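Side-chain contacts in ribokinase (Staphylococcus aureus, PDB 3RY7), which phosphorylates ribose at O-5 with ATP and magnesium, yielding D-ribose 5-phosphate for nucleotide, histidine and tryptophan synthesis or the pentose phosphate pathway, and is activated by monovalent cations: residues I99-N102 against Q106-I109; T228-K233 against D269-A274; T57-K62 against E74-A79; R21-Q24 against T28-V31; T188-L193 against K205-Y210. All blocks are in the same frame, centred on the assembly; numbering follows the deposited sequence. Where two conformers were deposited one is given.

Contact 1: I99-N102 against Q106-I109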
# COMPACT_ATOMS: atom_id res chain seq x y z
N ILE A 99 15.10 11.87 -0.35
CA ILE A 99 15.27 10.47 0.01
C ILE A 99 15.52 9.58 -1.22
O ILE A 99 14.67 9.49 -2.11
CB ILE A 99 14.01 9.97 0.74
CG1 ILE A 99 13.75 10.84 1.98
CG2 ILE A 99 14.14 8.51 1.11
CD1 ILE A 99 12.37 10.68 2.58
N THR A 100 16.69 8.95 -1.27
CA THR A 100 16.99 8.02 -2.35
C THR A 100 16.82 6.58 -1.86
O THR A 100 17.54 6.14 -0.96
CB THR A 100 18.42 8.21 -2.87
OG1 THR A 100 18.66 9.60 -3.11
CG2 THR A 100 18.63 7.43 -4.18
N VAL A 101 15.86 5.86 -2.45
CA VAL A 101 15.61 4.46 -2.13
C VAL A 101 16.30 3.53 -3.14
O VAL A 101 16.25 3.77 -4.35
CB VAL A 101 14.13 4.16 -2.22
CG1 VAL A 101 13.84 2.76 -1.70
CG2 VAL A 101 13.34 5.20 -1.47
N ASN A 102 16.95 2.46 -2.67
CA ASN A 102 17.46 1.45 -3.61
C ASN A 102 16.56 0.22 -3.75
O ASN A 102 15.48 0.16 -3.15
CB ASN A 102 18.93 1.08 -3.34
CG ASN A 102 19.13 0.39 -2.00
OD1 ASN A 102 18.19 -0.07 -1.35
ND2 ASN A 102 20.40 0.30 -1.58
N GLN A 106 16.69 0.41 1.18
CA GLN A 106 17.47 1.30 2.02
C GLN A 106 17.04 2.74 1.72
O GLN A 106 16.91 3.13 0.55
CB GLN A 106 18.97 1.17 1.74
CG GLN A 106 19.53 -0.25 1.79
CD GLN A 106 21.03 -0.24 1.96
OE1 GLN A 106 21.57 0.64 2.64
NE2 GLN A 106 21.72 -1.19 1.36
N ASN A 107 16.80 3.52 2.76
CA ASN A 107 16.55 4.94 2.60
C ASN A 107 17.83 5.69 2.93
O ASN A 107 18.43 5.46 3.97
CB ASN A 107 15.41 5.39 3.52
CG ASN A 107 14.04 5.10 2.94
OD1 ASN A 107 13.92 4.58 1.83
ND2 ASN A 107 13.00 5.44 3.68
N THR A 108 18.27 6.56 2.03
CA THR A 108 19.30 7.53 2.35
C THR A 108 18.65 8.90 2.31
O THR A 108 18.11 9.30 1.28
CB THR A 108 20.43 7.50 1.35
OG1 THR A 108 21.14 6.27 1.48
CG2 THR A 108 21.37 8.65 1.59
N ILE A 109 18.68 9.62 3.44
CA ILE A 109 17.90 10.85 3.57
C ILE A 109 18.71 12.10 3.90
O ILE A 109 19.58 12.08 4.76
CB ILE A 109 16.80 10.70 4.63
CG1 ILE A 109 15.87 9.54 4.27
CG2 ILE A 109 16.01 11.99 4.76
CD1 ILE A 109 16.08 8.30 5.09
O HOH W 1 18.92 11.06 -0.67
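Ile99 and Ile109 share one rotation about the first side-chain bond, chi1 -58° in each, which sets CG1 opposite the carbonyl carbon and lays the two chains alongside each other, pointing the same way. Their CG1 atoms come to 3.4 Å, tighter than ordinary van der Waals contact, and the CG2 branch of Ile99 also reaches the amide of Asn107. Asn107 in turn lies beside Val101, its OD1 3.4 Å from Val101 CG2. These four side chains form one face of an antiparallel hairpin. On the other face Thr100 and Thr108 make the hydrogen-bonded pair: Thr100 N gives a bond of 2.9 Å to Thr108 O, and Thr108 N returns one of 3.1 Å to Thr100 O. Water 1 links the pair, donating to Thr108 O and hydrogen-bonded to Thr100 OG1. At the turn, Asn102 folds its amide back between its own backbone N and carbonyl (chi1 65°), where OD1 accepts from Gln106 N at 3.0 Å, the donor standing above the carbonyl plane. OD1 also takes Gly105 N. The Gln106 amide stands nearly perpendicular to that of Asn102, with its NE2 held by Glu104. The hairpin belongs to the small sheet that forms the lid in ribokinases, and Ile99 also packs on Asp14, a probable substrate-binding residue. Its chemistry implies a divided strand pair: one largely apolar face beside the probable sugar site, a threonine pair bridged by one water and partly covered by Val19 and Tyr22, and a turn in which one carboxamide oxygen accepts two backbone N-H groups.

Contact 2: T228-K233 against D269-A274; sequences TYFATK and DNLADA
Phe230 and Leu271 make the dense part of this contact. Leu271 CB sits 4.1 Å from the centroid of the Phe230 ring and 29° off its normal, an off-centre CH-pi contact. Its shortest approach is to CE2 of that ring, at 3.6 Å. The CD2 branch of Leu271 spreads past the same corner, 3.7 Å from Phe230 CE2, and goes on to meet Thr232 CG2 tip to tip at 3.5 Å, so one leucine fills the angle between the ring and the threonine methyl. Phe230 has CG between its backbone N and carbonyl (chi1 86°), which carries the ring from the strand to the start of the helix. Packing thins toward Ala272, which is partly exposed and keeps its CB 4.2 Å from Phe230 CE1. Thr232 is also partly exposed, although its methyl is tightly met; its OG1 is hydrogen-bonded to Gln235 N in the following loop. Strand 228-231 thus rests on the first turn of helix 271-283, and further along the same pair Thr228 OG1 bonds to Asn279, a probable ATP-binding residue. The chemistry is that of a hydrocarbon seam: here the two segments meet through dispersion and CH-pi contact alone, and the polar tie of strand to helix comes further along, at Thr228 and Asn279.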
# COMPACT_ATOMS: atom_id res chain seq x y z
N THR A 228 9.16 -1.75 23.57
CA THR A 228 9.20 -0.47 24.28
C THR A 228 9.43 -0.67 25.78
O THR A 228 8.77 -1.49 26.40
CB THR A 228 7.86 0.29 24.16
OG1 THR A 228 7.34 0.16 22.83
CG2 THR A 228 8.07 1.77 24.49
N TYR A 229 10.36 0.10 26.34
CA TYR A 229 10.56 0.17 27.78
C TYR A 229 9.96 1.46 28.36
O TYR A 229 10.04 2.53 27.75
CB TYR A 229 12.06 0.10 28.11
CG TYR A 229 12.41 0.26 29.58
CD1 TYR A 229 13.02 1.43 30.03
CD2 TYR A 229 12.16 -0.74 30.51
CE1 TYR A 229 13.37 1.60 31.37
CE2 TYR A 229 12.49 -0.59 31.85
CZ TYR A 229 13.10 0.59 32.27
OH TYR A 229 13.44 0.78 33.59
N PHE A 230 9.35 1.36 29.54
CA PHE A 230 8.95 2.56 30.25
C PHE A 230 9.25 2.53 31.75
O PHE A 230 9.45 1.48 32.35
CB PHE A 230 7.50 2.93 29.95
CG PHE A 230 6.49 2.25 30.81
CD1 PHE A 230 5.96 1.03 30.45
CD2 PHE A 230 6.04 2.85 31.98
CE1 PHE A 230 5.01 0.41 31.23
CE2 PHE A 230 5.09 2.23 32.78
CZ PHE A 230 4.57 1.00 32.40
N ALA A 231 9.31 3.72 32.33
CA ALA A 231 9.55 3.89 33.76
C ALA A 231 8.93 5.19 34.30
O ALA A 231 8.90 6.22 33.61
CB ALA A 231 11.04 3.86 34.05
N THR A 232 8.43 5.11 35.53
CA THR A 232 8.13 6.29 36.33
C THR A 232 8.85 6.07 37.66
O THR A 232 9.60 5.11 37.79
CB THR A 232 6.63 6.45 36.58
OG1 THR A 232 6.15 5.37 37.40
CG2 THR A 232 5.85 6.51 35.24
N LYS A 233 8.63 6.94 38.64
CA LYS A 233 9.18 6.70 39.97
C LYS A 233 8.63 5.40 40.54
O LYS A 233 9.33 4.69 41.26
CB LYS A 233 8.87 7.87 40.92
CG LYS A 233 7.39 8.03 41.26
CD LYS A 233 7.17 9.21 42.21
CE LYS A 233 5.69 9.39 42.55
NZ LYS A 233 5.47 10.57 43.47
N ASP A 269 -2.48 6.69 34.40
CA ASP A 269 -2.68 5.44 35.14
C ASP A 269 -2.70 4.23 34.20
O ASP A 269 -2.73 3.08 34.64
CB ASP A 269 -3.96 5.50 35.98
CG ASP A 269 -5.21 5.73 35.14
OD1 ASP A 269 -6.25 6.18 35.68
OD2 ASP A 269 -5.16 5.47 33.92
N ASN A 270 -2.66 4.51 32.89
CA ASN A 270 -2.73 3.48 31.85
C ASN A 270 -1.55 3.52 30.89
O ASN A 270 -1.71 3.37 29.68
CB ASN A 270 -4.03 3.62 31.06
CG ASN A 270 -4.04 4.84 30.17
OD1 ASN A 270 -3.48 5.88 30.52
ND2 ASN A 270 -4.67 4.74 29.01
N LEU A 271 -0.35 3.72 31.43
CA LEU A 271 0.85 3.74 30.62
C LEU A 271 0.99 2.50 29.73
O LEU A 271 1.21 2.63 28.53
CB LEU A 271 2.10 3.88 31.50
CG LEU A 271 2.70 5.29 31.55
CD1 LEU A 271 1.61 6.30 31.36
CD2 LEU A 271 3.44 5.55 32.86
N ALA A 272 0.89 1.31 30.32
CA ALA A 272 1.09 0.07 29.56
C ALA A 272 0.01 -0.15 28.49
O ALA A 272 0.31 -0.61 27.39
CB ALA A 272 1.19 -1.14 30.51
N ASP A 273 -1.24 0.17 28.81
CA ASP A 273 -2.33 0.07 27.84
C ASP A 273 -2.12 1.03 26.66
O ASP A 273 -2.29 0.66 25.48
CB ASP A 273 -3.67 0.34 28.52
CG ASP A 273 -4.78 0.67 27.53
OD1 ASP A 273 -5.45 1.70 27.74
OD2 ASP A 273 -4.99 -0.10 26.54
N ALA A 274 -1.76 2.27 26.98
CA ALA A 274 -1.49 3.27 25.95
C ALA A 274 -0.30 2.86 25.09
O ALA A 274 -0.31 3.05 23.88
CB ALA A 274 -1.25 4.66 26.60

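Contact 3: T57-K62 against E74-A79; sequences TTFITK and EDFKVA
Thr61 OG1 is gripped by two partners, Gly9 O and Thr11 OG1, and this anchors the side chain that backs the Phe59 ring in its meeting with Phe76. Thr61 CB lies 3.3 Å above one face of the Phe59 ring, offset toward the rim. The contact itself is a pair of aromatic rings. Phe59 turns its CD2-CE2 edge toward the face of Phe76 in an offset edge-to-face arrangement, with the centroids 5.3 Å apart and the planes at 88°. The closest atoms are Phe59 CE2 and Phe76 CZ at 3.5 Å, and Phe59 CD2 is 3.6 Å from Phe76 CE2, which lies in the plane of the Phe59 ring. Phe59 reaches out of the strand with CG opposite its backbone N (chi1 -174°), whereas Phe76 leans from the helix with CG opposite its carbonyl carbon (chi1 -70°), and the two side chains cross obliquely between strand and helix. Both residues are buried, and the slightly positive ring edge set against the pi face of its neighbour is the favourable sense for such a pair. The two rings make up the whole of the direct contact. They join the first two elements of a beta-alpha-beta unit, strand 56-64 and helix 70-78, which runs on to strand 87-89 at the border of the large sheet. Helix 42-52 adds to the cluster: Ala47 touches Phe59, while Ile48 and the probable substrate-site residue Ala44 touch Phe76. On the sheet side, Ile7 of strand 4-8 packs on Phe59.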
# COMPACT_ATOMS: atom_id res chain seq x y z
N THR A 57 -7.31 17.31 17.64
CA THR A 57 -5.96 17.73 17.26
C THR A 57 -5.81 19.13 16.66
O THR A 57 -6.59 19.54 15.80
CB THR A 57 -5.34 16.73 16.27
OG1 THR A 57 -5.59 15.40 16.72
CG2 THR A 57 -3.82 16.99 16.14
N THR A 58 -4.79 19.83 17.12
CA THR A 58 -4.38 21.12 16.58
C THR A 58 -2.89 21.01 16.28
O THR A 58 -2.13 20.44 17.08
CB THR A 58 -4.62 22.23 17.60
OG1 THR A 58 -6.01 22.26 17.95
CG2 THR A 58 -4.22 23.59 17.05
N PHE A 59 -2.47 21.51 15.13
CA PHE A 59 -1.08 21.38 14.69
C PHE A 59 -0.47 22.75 14.46
O PHE A 59 -0.97 23.53 13.65
CB PHE A 59 -1.00 20.55 13.40
CG PHE A 59 0.39 20.24 12.93
CD1 PHE A 59 1.45 20.15 13.83
CD2 PHE A 59 0.65 20.01 11.59
CE1 PHE A 59 2.73 19.85 13.39
CE2 PHE A 59 1.93 19.71 11.15
CZ PHE A 59 2.97 19.63 12.04
N ILE A 60 0.57 23.05 15.22
CA ILE A 60 1.31 24.29 15.08
C ILE A 60 2.55 23.96 14.27
O ILE A 60 3.43 23.22 14.72
CB ILE A 60 1.74 24.87 16.43
CG1 ILE A 60 0.54 25.13 17.34
CG2 ILE A 60 2.50 26.14 16.23
CD1 ILE A 60 0.94 25.52 18.77
N THR A 61 2.61 24.47 13.05
CA THR A 61 3.71 24.13 12.18
C THR A 61 3.97 25.34 11.31
O THR A 61 3.11 26.21 11.17
CB THR A 61 3.36 22.87 11.34
OG1 THR A 61 4.54 22.38 10.69
CG2 THR A 61 2.28 23.17 10.32
N LYS A 62 5.17 25.43 10.76
CA LYS A 62 5.55 26.58 9.95
C LYS A 62 6.06 26.13 8.59
O LYS A 62 7.09 25.48 8.49
CB LYS A 62 6.61 27.42 10.66
CG LYS A 62 6.78 28.83 10.09
CD LYS A 62 7.82 29.60 10.90
CE LYS A 62 7.85 31.10 10.56
NZ LYS A 62 8.92 31.79 11.38
N GLU A 74 -4.35 19.96 2.75
CA GLU A 74 -5.61 19.31 2.43
C GLU A 74 -5.78 18.02 3.23
O GLU A 74 -6.87 17.72 3.73
CB GLU A 74 -5.72 19.04 0.92
CG GLU A 74 -6.78 19.88 0.24
CD GLU A 74 -8.17 19.71 0.85
OE1 GLU A 74 -8.69 18.56 0.89
OE2 GLU A 74 -8.75 20.73 1.29
N ASP A 75 -4.71 17.26 3.36
CA ASP A 75 -4.76 16.04 4.16
C ASP A 75 -5.04 16.36 5.62
O ASP A 75 -5.78 15.63 6.29
CB ASP A 75 -3.49 15.21 3.99
CG ASP A 75 -3.39 14.58 2.61
OD1 ASP A 75 -4.45 14.21 2.06
OD2 ASP A 75 -2.26 14.48 2.07
N PHE A 76 -4.47 17.46 6.11
CA PHE A 76 -4.74 17.89 7.48
C PHE A 76 -6.24 18.12 7.65
O PHE A 76 -6.85 17.64 8.62
CB PHE A 76 -3.97 19.16 7.84
CG PHE A 76 -2.47 18.97 7.97
CD1 PHE A 76 -1.92 17.71 8.16
CD2 PHE A 76 -1.61 20.06 7.92
CE1 PHE A 76 -0.55 17.55 8.28
CE2 PHE A 76 -0.23 19.90 8.05
CZ PHE A 76 0.30 18.65 8.23
N LYS A 77 -6.82 18.84 6.70
CA LYS A 77 -8.24 19.17 6.75
C LYS A 77 -9.13 17.91 6.72
O LYS A 77 -10.08 17.79 7.49
CB LYS A 77 -8.63 20.14 5.63
CG LYS A 77 -10.14 20.25 5.40
CD LYS A 77 -10.48 20.81 4.02
CE LYS A 77 -11.84 20.30 3.52
NZ LYS A 77 -11.83 18.82 3.24
N VAL A 78 -8.81 16.99 5.82
CA VAL A 78 -9.53 15.72 5.76
C VAL A 78 -9.48 14.98 7.10
O VAL A 78 -10.41 14.27 7.46
CB VAL A 78 -8.98 14.81 4.66
CG1 VAL A 78 -9.30 13.35 4.94
CG2 VAL A 78 -9.54 15.24 3.29
N ALA A 79 -8.38 15.16 7.83
CA ALA A 79 -8.24 14.48 9.12
C ALA A 79 -8.88 15.28 10.26
O ALA A 79 -8.88 14.84 11.40
CB ALA A 79 -6.77 14.20 9.40

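Contact 4: R21-Q24 against T28-V31; sequences RYAQ and TLHV
Leu29 supplies the apolar half of every contact here. Its CD1 methyl stands over the centre of one face of the Arg21 guanidinium, 3.7 Å above the plane, while the two side chains cross at about a right angle. The same methyl lies 3.3 Å from Arg21 O, so it touches both the backbone and the flat end of one residue. Arg21 makes this possible by bending at chi3 (-115°), which folds the guanidinium back over the leucine. A second, purely aliphatic touch joins Ala23 CB to Leu29 CG at 3.9 Å. Ionic and polar ties come from the residues between the segments: Arg21 NH2 makes a salt bridge to Glu27 OE2, a tie consistent with holding the guanidinium over the methyl, and that carboxylate oxygen also accepts a hydrogen bond from Gln24 N. Both segments belong to the surface loop, without regular secondary structure, between strands 12-18 and 36-40 of the small sheet. Tyr22 points the other way, its OH making a probable hydrogen bond to Thr100 O, and so attaches the loop to the hairpin of strands 95-101 and 107-112.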
# COMPACT_ATOMS: atom_id res chain seq x y z
N ARG A 21 20.42 0.88 -7.79
CA ARG A 21 21.57 0.89 -6.95
C ARG A 21 22.08 2.30 -6.82
O ARG A 21 22.11 3.06 -7.74
CB ARG A 21 22.66 -0.08 -7.44
CG ARG A 21 23.50 0.39 -8.61
CD ARG A 21 24.91 -0.21 -8.67
NE ARG A 21 25.93 0.82 -8.50
CZ ARG A 21 26.70 1.30 -9.46
NH1 ARG A 21 26.60 0.85 -10.68
NH2 ARG A 21 27.58 2.25 -9.21
N TYR A 22 22.48 2.63 -5.61
CA TYR A 22 22.99 3.96 -5.32
C TYR A 22 24.21 4.23 -6.17
O TYR A 22 25.09 3.39 -6.27
CB TYR A 22 23.38 4.11 -3.84
CG TYR A 22 22.21 4.04 -2.87
CD1 TYR A 22 21.18 4.97 -2.92
CD2 TYR A 22 22.17 3.07 -1.88
CE1 TYR A 22 20.12 4.91 -2.03
CE2 TYR A 22 21.12 3.01 -0.98
CZ TYR A 22 20.10 3.93 -1.06
OH TYR A 22 19.06 3.86 -0.16
N ALA A 23 24.26 5.41 -6.79
CA ALA A 23 25.46 5.80 -7.50
C ALA A 23 26.54 5.95 -6.47
O ALA A 23 26.27 6.00 -5.28
CB ALA A 23 25.29 7.15 -8.18
N GLN A 24 27.78 6.02 -6.95
CA GLN A 24 28.91 6.27 -6.09
C GLN A 24 29.51 7.58 -6.54
O GLN A 24 29.18 8.08 -7.61
CB GLN A 24 29.88 5.08 -6.17
CG GLN A 24 30.10 4.37 -4.84
CD GLN A 24 28.88 3.61 -4.35
OE1 GLN A 24 28.18 2.96 -5.14
NE2 GLN A 24 28.61 3.69 -3.06
N THR A 28 27.60 8.43 -12.78
CA THR A 28 26.31 8.85 -13.33
C THR A 28 25.48 7.63 -13.67
O THR A 28 25.77 6.92 -14.63
CB THR A 28 26.47 9.66 -14.62
OG1 THR A 28 27.15 10.89 -14.34
CG2 THR A 28 25.10 9.95 -15.22
N LEU A 29 24.46 7.37 -12.86
CA LEU A 29 23.54 6.29 -13.14
C LEU A 29 22.27 6.84 -13.78
O LEU A 29 22.08 8.06 -13.84
CB LEU A 29 23.20 5.53 -11.87
CG LEU A 29 24.41 4.85 -11.23
CD1 LEU A 29 23.94 3.64 -10.43
CD2 LEU A 29 25.40 4.45 -12.31
N HIS A 30 21.41 5.95 -14.26
CA HIS A 30 20.16 6.34 -14.91
C HIS A 30 18.98 5.78 -14.13
O HIS A 30 19.03 4.66 -13.63
CB HIS A 30 20.17 5.90 -16.39
CG HIS A 30 21.18 6.65 -17.21
ND1 HIS A 30 20.86 7.79 -17.93
CD2 HIS A 30 22.51 6.47 -17.38
CE1 HIS A 30 21.95 8.27 -18.51
NE2 HIS A 30 22.96 7.48 -18.20
N VAL A 31 17.91 6.57 -14.00
CA VAL A 31 16.78 6.18 -13.17
C VAL A 31 15.48 6.12 -13.99
O VAL A 31 15.36 6.78 -15.02
CB VAL A 31 16.67 7.12 -11.93
CG1 VAL A 31 16.61 8.59 -12.35
CG2 VAL A 31 15.48 6.75 -11.06

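Contact 5: T188-L193 against K205-Y210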
# COMPACT_ATOMS: atom_id res chain seq x y z
N THR A 188 19.05 5.27 20.53
CA THR A 188 20.14 6.14 20.13
C THR A 188 20.00 7.51 20.79
O THR A 188 20.98 8.09 21.27
CB THR A 188 20.21 6.28 18.61
OG1 THR A 188 20.01 4.99 18.00
CG2 THR A 188 21.54 6.85 18.19
N GLU A 189 18.77 8.00 20.84
CA GLU A 189 18.46 9.30 21.44
C GLU A 189 18.64 9.27 22.97
O GLU A 189 19.15 10.23 23.55
CB GLU A 189 17.04 9.74 21.06
CG GLU A 189 16.93 10.19 19.59
CD GLU A 189 15.64 9.75 18.90
OE1 GLU A 189 14.66 9.36 19.57
OE2 GLU A 189 15.62 9.81 17.65
N ALA A 190 18.24 8.17 23.59
CA ALA A 190 18.44 7.99 25.03
C ALA A 190 19.91 8.14 25.40
O ALA A 190 20.26 8.91 26.32
CB ALA A 190 17.92 6.64 25.46
N GLU A 191 20.76 7.42 24.71
CA GLU A 191 22.22 7.41 25.01
C GLU A 191 22.92 8.73 24.78
O GLU A 191 23.87 9.02 25.44
CB GLU A 191 22.94 6.36 24.17
CG GLU A 191 22.25 5.02 24.15
CD GLU A 191 22.86 4.06 23.14
OE1 GLU A 191 24.03 4.29 22.72
OE2 GLU A 191 22.15 3.08 22.78
N LEU A 192 22.45 9.52 23.84
CA LEU A 192 23.03 10.84 23.60
C LEU A 192 22.67 11.78 24.75
O LEU A 192 23.45 12.67 25.11
CB LEU A 192 22.56 11.42 22.27
CG LEU A 192 22.93 12.88 22.06
CD1 LEU A 192 24.45 13.08 22.05
CD2 LEU A 192 22.31 13.43 20.78
N LEU A 193 21.49 11.58 25.32
CA LEU A 193 21.03 12.44 26.40
C LEU A 193 21.57 11.99 27.77
O LEU A 193 21.99 12.83 28.58
CB LEU A 193 19.50 12.50 26.41
CG LEU A 193 18.80 13.12 25.19
CD1 LEU A 193 17.29 13.17 25.39
CD2 LEU A 193 19.34 14.51 24.89
N LYS A 205 17.06 0.77 32.99
CA LYS A 205 16.86 1.29 34.31
C LYS A 205 17.78 2.47 34.54
O LYS A 205 17.37 3.46 35.06
CB LYS A 205 17.20 0.24 35.34
CG LYS A 205 16.11 -0.68 35.70
CD LYS A 205 16.62 -1.74 36.71
CE LYS A 205 15.79 -3.02 36.74
NZ LYS A 205 16.51 -4.16 37.35
N ASP A 206 19.03 2.33 34.17
CA ASP A 206 20.00 3.40 34.37
C ASP A 206 19.63 4.67 33.60
O ASP A 206 19.79 5.79 34.10
CB ASP A 206 21.41 2.94 33.98
CG ASP A 206 21.93 1.81 34.86
OD1 ASP A 206 21.49 1.71 36.04
OD2 ASP A 206 22.78 1.02 34.38
N ASN A 207 19.17 4.49 32.37
CA ASN A 207 18.66 5.59 31.54
C ASN A 207 17.45 6.27 32.18
O ASN A 207 17.48 7.48 32.45
CB ASN A 207 18.31 5.09 30.12
CG ASN A 207 19.47 5.24 29.17
OD1 ASN A 207 20.30 4.34 29.01
ND2 ASN A 207 19.57 6.41 28.55
N ALA A 208 16.41 5.49 32.46
CA ALA A 208 15.26 6.01 33.17
C ALA A 208 15.67 6.84 34.39
O ALA A 208 15.17 7.95 34.61
CB ALA A 208 14.34 4.88 33.59
N ASN A 209 16.60 6.31 35.19
CA ASN A 209 17.00 6.97 36.43
C ASN A 209 17.65 8.31 36.17
O ASN A 209 17.48 9.26 36.95
CB ASN A 209 17.92 6.06 37.26
CG ASN A 209 17.14 5.06 38.09
OD1 ASN A 209 16.02 5.34 38.53
ND2 ASN A 209 17.72 3.89 38.31
N TYR A 210 18.40 8.39 35.08
CA TYR A 210 18.94 9.66 34.66
C TYR A 210 17.80 10.65 34.41
O TYR A 210 17.80 11.75 34.97
CB TYR A 210 19.80 9.54 33.41
CG TYR A 210 20.09 10.91 32.86
CD1 TYR A 210 19.39 11.40 31.77
CD2 TYR A 210 21.02 11.74 33.48
CE1 TYR A 210 19.63 12.67 31.28
CE2 TYR A 210 21.27 13.02 33.00
CZ TYR A 210 20.57 13.48 31.89
OH TYR A 210 20.81 14.74 31.40
O HOH W 2 20.47 15.46 28.90
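Tyr210 and Leu193 meet through a ring and a backbone carbonyl: Leu193 O lies 3.6 Å from Tyr210 CE1, in an oblique approach to the ring. Water 2 completes this first shell, donating to Leu193 O at 3.1 Å and lying 2.6 Å from Tyr210 OH, to which it is hydrogen-bonded. One helix turn earlier on each side, the carboxamide of Asn207 is wedged against Ala190, touching both its methyl and its carbonyl; which end of the amide faces Ala190 remains uncertain. Ala190 and Asn207 are the residues whose CA atoms come nearest, 6.9 Å apart. In the next shell, Tyr210 owes its reach to CG lying opposite the backbone N (chi1 168°), which extends the ring across to the neighbouring helix. Ala190 O is engaged by Ser194 OG, and Ile196 from the connecting loop packs on Asn207. Further out, Asn186, a probable ATP-binding residue, bonds through OD1 to Glu189 N at the start of the first helix. Over these short segments the axes pass 10.3 Å apart at 57°. Helices 187-194 and 201-213 thus form an angled pair joined by a short connection, and the second packs on the large sheet, where Ala208 rests on Tyr229 and Ala231 of strand 228-231.

From the N terminus the contacts come in the order 4, 3, 1, 5, 2, each closing before the next opens, so none nests or crosses. Contact 4 closes three residues of an irregular loop and contact 1 a three-residue hairpin turn; both lie on the small lid sheet and its loop, joined by the probable hydrogen bond of Tyr22 OH to Thr100 O. Contact 3 closes eleven residues at one border of the large sheet. Contact 5 also closes eleven, between two helices; contact 2 spans thirty-five, including strand 236-239 and the helix carrying the probable proton acceptor Asp254. Ala208 against Ala231 ties contacts 5 and 2 together, helices 201-213 and 271-283 packing on strand 228-231.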